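Local structure of uncharacterized protein (Bacteroides eggerthii, 4FTD) at residues Y251-F263 and E270-V282. The protein is of unknown function but probably acts in carbohydrate metabolism, and combines a six-bladed beta-propeller with an immunoglobulin-like domain. Sequence-based numbering, arbitrary orientation.
Sequences YNIDENGNGFIFF and EFLKVPISGHKTV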
loop_
_atom_site.group_PDB
_atom_site.type_symbol
_atom_site.label_atom_id
_atom_site.label_comp_id
_atom_site.label_asym_id
_atom_site.label_seq_id
_atom_site.Cartn_x
_atom_site.Cartn_y
_atom_site.Cartn_z
ATOM N N TYR A 251 -14.073 8.082 -4.579
ATOM C CA TYR A 251 -15.008 7.892 -3.499
ATOM C C TYR A 251 -14.235 7.910 -2.177
ATOM O O TYR A 251 -13.387 7.057 -1.956
ATOM C CB TYR A 251 -15.723 6.562 -3.680
ATOM C CG TYR A 251 -16.645 6.459 -4.873
ATOM C CD1 TYR A 251 -16.161 6.142 -6.190
ATOM C CD2 TYR A 251 -18.040 6.573 -4.688
ATOM C CE1 TYR A 251 -17.083 6.035 -7.260
ATOM C CE2 TYR A 251 -18.938 6.457 -5.750
ATOM C CZ TYR A 251 -18.494 6.167 -7.010
ATOM O OH TYR A 251 -19.466 6.052 -8.017
ATOM N N ASN A 252 -14.526 8.897 -1.335
ATOM C CA ASN A 252 -13.922 9.060 -0.010
ATOM C C ASN A 252 -15.051 8.969 1.039
ATOM O O ASN A 252 -15.687 9.934 1.330
ATOM C CB ASN A 252 -13.243 10.431 0.075
ATOM C CG ASN A 252 -12.049 10.536 -0.840
ATOM O OD1 ASN A 252 -10.961 10.076 -0.485
ATOM N ND2 ASN A 252 -12.257 11.060 -2.032
ATOM N N ILE A 253 -15.346 7.781 1.531
ATOM C CA ILE A 253 -16.450 7.601 2.435
ATOM C C ILE A 253 -15.891 6.849 3.637
ATOM O O ILE A 253 -15.342 5.762 3.491
ATOM C CB ILE A 253 -17.606 6.870 1.776
ATOM C CG1 ILE A 253 -18.087 7.604 0.525
ATOM C CG2 ILE A 253 -18.711 6.613 2.777
ATOM C CD1 ILE A 253 -19.055 6.777 -0.330
ATOM N N ASP A 254 -16.052 7.439 4.808
ATOM C CA ASP A 254 -15.488 6.914 6.059
ATOM C C ASP A 254 -16.373 5.820 6.662
ATOM O O ASP A 254 -17.382 5.431 6.073
ATOM C CB ASP A 254 -15.171 8.055 7.035
ATOM C CG ASP A 254 -16.392 8.700 7.655
ATOM O OD1 ASP A 254 -17.515 8.140 7.676
ATOM O OD2 ASP A 254 -16.197 9.827 8.139
ATOM N N GLU A 255 -16.008 5.331 7.843
ATOM C CA GLU A 255 -16.701 4.185 8.406
ATOM C C GLU A 255 -18.125 4.527 8.810
ATOM O O GLU A 255 -18.961 3.635 8.864
ATOM C CB GLU A 255 -15.909 3.558 9.552
ATOM C CG GLU A 255 -15.848 4.404 10.802
ATOM C CD GLU A 255 -14.887 3.844 11.830
ATOM O OE1 GLU A 255 -14.392 2.701 11.648
ATOM O OE2 GLU A 255 -14.637 4.554 12.827
ATOM N N ASN A 256 -18.402 5.808 9.061
ATOM C CA ASN A 256 -19.756 6.260 9.337
ATOM C C ASN A 256 -20.546 6.609 8.074
ATOM O O ASN A 256 -21.649 7.109 8.193
ATOM C CB ASN A 256 -19.736 7.460 10.261
ATOM C CG ASN A 256 -18.892 7.210 11.487
ATOM O OD1 ASN A 256 -19.029 6.181 12.133
ATOM N ND2 ASN A 256 -17.986 8.128 11.783
ATOM N N GLY A 257 -19.997 6.355 6.884
ATOM C CA GLY A 257 -20.709 6.673 5.632
ATOM C C GLY A 257 -20.701 8.156 5.259
ATOM O O GLY A 257 -21.541 8.631 4.488
ATOM N N ASN A 258 -19.707 8.872 5.769
ATOM C CA ASN A 258 -19.547 10.304 5.543
ATOM C C ASN A 258 -18.310 10.631 4.743
ATOM O O ASN A 258 -17.232 10.107 5.025
ATOM C CB ASN A 258 -19.443 11.027 6.873
ATOM C CG ASN A 258 -20.690 10.881 7.694
ATOM O OD1 ASN A 258 -21.787 10.761 7.153
ATOM N ND2 ASN A 258 -20.534 10.854 9.000
ATOM N N GLY A 259 -18.479 11.552 3.802
ATOM C CA GLY A 259 -17.350 12.087 3.064
ATOM C C GLY A 259 -17.780 12.775 1.777
ATOM O O GLY A 259 -18.816 13.446 1.712
ATOM N N PHE A 260 -16.972 12.591 0.750
ATOM C CA PHE A 260 -17.148 13.286 -0.541
ATOM C C PHE A 260 -16.764 12.342 -1.672
ATOM O O PHE A 260 -15.827 11.566 -1.534
ATOM C CB PHE A 260 -16.191 14.439 -0.645
ATOM C CG PHE A 260 -16.431 15.511 0.353
ATOM C CD1 PHE A 260 -17.567 16.295 0.263
ATOM C CD2 PHE A 260 -15.544 15.715 1.421
ATOM C CE1 PHE A 260 -17.816 17.310 1.206
ATOM C CE2 PHE A 260 -15.790 16.713 2.367
ATOM C CZ PHE A 260 -16.926 17.508 2.262
ATOM N N ILE A 261 -17.442 12.469 -2.796
ATOM C CA ILE A 261 -17.027 11.829 -4.010
ATOM C C ILE A 261 -16.545 12.979 -4.950
ATOM O O ILE A 261 -17.259 13.966 -5.202
ATOM C CB ILE A 261 -18.138 11.031 -4.659
ATOM C CG1 ILE A 261 -18.818 10.114 -3.628
ATOM C CG2 ILE A 261 -17.542 10.223 -5.855
ATOM C CD1 ILE A 261 -20.215 9.622 -3.984
ATOM N N PHE A 262 -15.351 12.832 -5.491
ATOM C CA PHE A 262 -14.802 13.803 -6.423
ATOM C C PHE A 262 -14.916 13.245 -7.843
ATOM O O PHE A 262 -14.405 12.151 -8.110
ATOM C CB PHE A 262 -13.341 14.071 -6.123
ATOM C CG PHE A 262 -13.095 14.784 -4.802
ATOM C CD1 PHE A 262 -12.871 14.063 -3.634
ATOM C CD2 PHE A 262 -12.999 16.161 -4.759
ATOM C CE1 PHE A 262 -12.594 14.712 -2.453
ATOM C CE2 PHE A 262 -12.782 16.815 -3.558
ATOM C CZ PHE A 262 -12.569 16.074 -2.409
ATOM N N PHE A 263 -15.467 14.052 -8.747
ATOM C CA PHE A 263 -15.653 13.653 -10.140
ATOM C C PHE A 263 -15.051 14.710 -11.040
ATOM O O PHE A 263 -15.593 15.817 -11.157
ATOM C CB PHE A 263 -17.108 13.525 -10.480
ATOM C CG PHE A 263 -17.859 12.432 -9.762
ATOM C CD1 PHE A 263 -17.714 11.103 -10.104
ATOM C CD2 PHE A 263 -18.792 12.769 -8.796
ATOM C CE1 PHE A 263 -18.520 10.131 -9.516
ATOM C CE2 PHE A 263 -19.597 11.846 -8.223
ATOM C CZ PHE A 263 -19.481 10.523 -8.578
ATOM N N GLU A 270 -12.434 21.122 -13.962
ATOM C CA GLU A 270 -12.907 21.136 -12.588
ATOM C C GLU A 270 -13.136 19.760 -12.045
ATOM O O GLU A 270 -13.044 18.782 -12.765
ATOM C CB GLU A 270 -14.241 21.947 -12.513
ATOM C CG GLU A 270 -15.335 21.648 -13.584
ATOM C CD GLU A 270 -16.264 20.463 -13.273
ATOM O OE1 GLU A 270 -16.069 19.796 -12.242
ATOM O OE2 GLU A 270 -17.224 20.183 -14.057
ATOM N N PHE A 271 -13.457 19.726 -10.757
ATOM C CA PHE A 271 -14.024 18.589 -10.067
ATOM C C PHE A 271 -15.357 19.012 -9.481
ATOM O O PHE A 271 -15.494 20.113 -8.990
ATOM C CB PHE A 271 -13.149 18.163 -8.896
ATOM C CG PHE A 271 -11.943 17.373 -9.278
ATOM C CD1 PHE A 271 -10.733 17.990 -9.457
ATOM C CD2 PHE A 271 -12.018 16.010 -9.435
ATOM C CE1 PHE A 271 -9.624 17.269 -9.803
ATOM C CE2 PHE A 271 -10.911 15.281 -9.777
ATOM C CZ PHE A 271 -9.709 15.909 -9.958
ATOM N N LEU A 272 -16.326 18.119 -9.529
ATOM C CA LEU A 272 -17.547 18.193 -8.731
ATOM C C LEU A 272 -17.207 17.467 -7.444
ATOM O O LEU A 272 -16.794 16.335 -7.483
ATOM C CB LEU A 272 -18.718 17.475 -9.414
ATOM C CG LEU A 272 -19.109 18.088 -10.772
ATOM C CD1 LEU A 272 -20.357 17.396 -11.326
ATOM C CD2 LEU A 272 -19.297 19.616 -10.699
ATOM N N LYS A 273 -17.298 18.164 -6.318
ATOM C CA LYS A 273 -17.150 17.585 -4.976
ATOM C C LYS A 273 -18.567 17.307 -4.442
ATOM O O LYS A 273 -19.278 18.220 -4.063
ATOM C CB LYS A 273 -16.404 18.546 -4.030
ATOM C CG LYS A 273 -16.246 17.958 -2.644
ATOM C CD LYS A 273 -15.260 18.691 -1.762
ATOM C CE LYS A 273 -15.866 19.944 -1.165
ATOM N NZ LYS A 273 -15.195 20.240 0.116
ATOM N N VAL A 274 -18.947 16.048 -4.383
ATOM C CA VAL A 274 -20.329 15.625 -4.044
ATOM C C VAL A 274 -20.379 15.094 -2.607
ATOM O O VAL A 274 -19.789 14.074 -2.326
ATOM C CB VAL A 274 -20.790 14.556 -5.019
ATOM C CG1 VAL A 274 -22.226 14.101 -4.713
ATOM C CG2 VAL A 274 -20.716 15.090 -6.458
ATOM N N PRO A 275 -21.051 15.805 -1.680
ATOM C CA PRO A 275 -21.043 15.283 -0.298
ATOM C C PRO A 275 -21.987 14.110 -0.095
ATOM O O PRO A 275 -23.050 14.061 -0.710
ATOM C CB PRO A 275 -21.528 16.469 0.558
ATOM C CG PRO A 275 -21.475 17.654 -0.362
ATOM C CD PRO A 275 -21.714 17.115 -1.753
ATOM N N ILE A 276 -21.578 13.192 0.776
ATOM C CA ILE A 276 -22.363 12.015 1.107
ATOM C C ILE A 276 -22.315 11.857 2.627
ATOM O O ILE A 276 -21.287 12.102 3.232
ATOM C CB ILE A 276 -21.890 10.761 0.311
ATOM C CG1 ILE A 276 -22.797 9.559 0.600
ATOM C CG2 ILE A 276 -20.498 10.369 0.660
ATOM C CD1 ILE A 276 -22.818 8.519 -0.507
ATOM N N SER A 277 -23.450 11.507 3.221
ATOM C CA SER A 277 -23.570 11.233 4.643
ATOM C C SER A 277 -24.475 10.039 4.876
ATOM O O SER A 277 -25.362 9.728 4.077
ATOM C CB SER A 277 -24.146 12.437 5.416
ATOM O OG SER A 277 -25.398 12.784 4.863
ATOM N N GLY A 278 -24.232 9.368 5.992
ATOM C CA GLY A 278 -24.986 8.189 6.378
ATOM C C GLY A 278 -24.988 7.132 5.293
ATOM O O GLY A 278 -25.969 6.453 5.130
ATOM N N HIS A 279 -23.904 7.016 4.526
ATOM C CA HIS A 279 -23.722 6.024 3.477
ATOM C C HIS A 279 -24.538 6.242 2.195
ATOM O O HIS A 279 -24.078 5.833 1.163
ATOM C CB HIS A 279 -23.990 4.577 3.931
ATOM C CG HIS A 279 -23.254 4.163 5.159
ATOM N ND1 HIS A 279 -23.776 4.359 6.419
ATOM C CD2 HIS A 279 -22.076 3.534 5.332
ATOM C CE1 HIS A 279 -22.936 3.873 7.311
ATOM N NE2 HIS A 279 -21.891 3.376 6.685
ATOM N N LYS A 280 -25.747 6.794 2.288
ATOM C CA LYS A 280 -26.675 6.841 1.160
ATOM C C LYS A 280 -27.220 8.189 0.828
ATOM O O LYS A 280 -27.975 8.280 -0.128
ATOM C CB LYS A 280 -27.918 6.019 1.520
ATOM C CG LYS A 280 -27.674 4.580 1.823
ATOM C CD LYS A 280 -28.853 3.993 2.555
ATOM C CE LYS A 280 -30.021 3.761 1.654
ATOM N NZ LYS A 280 -31.115 3.123 2.455
ATOM N N THR A 281 -26.954 9.224 1.634
ATOM C CA THR A 281 -27.604 10.516 1.424
ATOM C C THR A 281 -26.632 11.468 0.743
ATOM O O THR A 281 -25.655 11.868 1.359
ATOM C CB THR A 281 -28.054 11.136 2.766
ATOM O OG1 THR A 281 -28.916 10.208 3.422
ATOM C CG2 THR A 281 -28.820 12.431 2.575
ATOM N N VAL A 282 -26.913 11.829 -0.513
ATOM C CA VAL A 282 -26.082 12.735 -1.309
ATOM C C VAL A 282 -26.690 14.156 -1.160
ATOM O O VAL A 282 -27.818 14.391 -1.558
ATOM C CB VAL A 282 -26.003 12.265 -2.766
ATOM C CG1 VAL A 282 -25.287 13.259 -3.668
ATOM C CG2 VAL A 282 -25.302 10.904 -2.834
#
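One face of the Phe260 ring carries Lys273, whose CD lies 4.0 Å from the ring centroid of Phe260 and whose NZ adds a cation-pi contact; Val274 O sits at the ring's edge. The bend at chi3 (79°) turns the ammonium over Phe260, while Lys273 CD also touches Phe262 CE2 at 3.6 Å, and the charge is answered by a salt bridge to Glu325. On the other side of the sheet, Ile261 CG2 lies over a face of the Phe263 ring and Val274 CG2 meets its edge, 3.8 Å from Phe263 CD2. The His279 ring lies across the turn, Gly257 CA 3.5 Å from its centroid; an alanine here would probably keep the backbone bond to Gly257 O but lose the ring face packed on Gly257 CA, opening a gap beside the turn. Paired backbone hydrogen bonds join Gly259, Ile261 and Phe263 to Ile276, Val274 and Leu272, setting the second and third strands of one propeller blade antiparallel. Beyond them, His279 N reaches Gly257 O at 2.9 Å and Gly278 N reaches Asn258 OD1 at 3.0 Å. The chemistry thus divides by face: around Phe260 and Phe262 a buried lysine is held by rings and a carboxylate, whereas Ile261, Phe263, Val274 and Ile276 meet through apolar side chains.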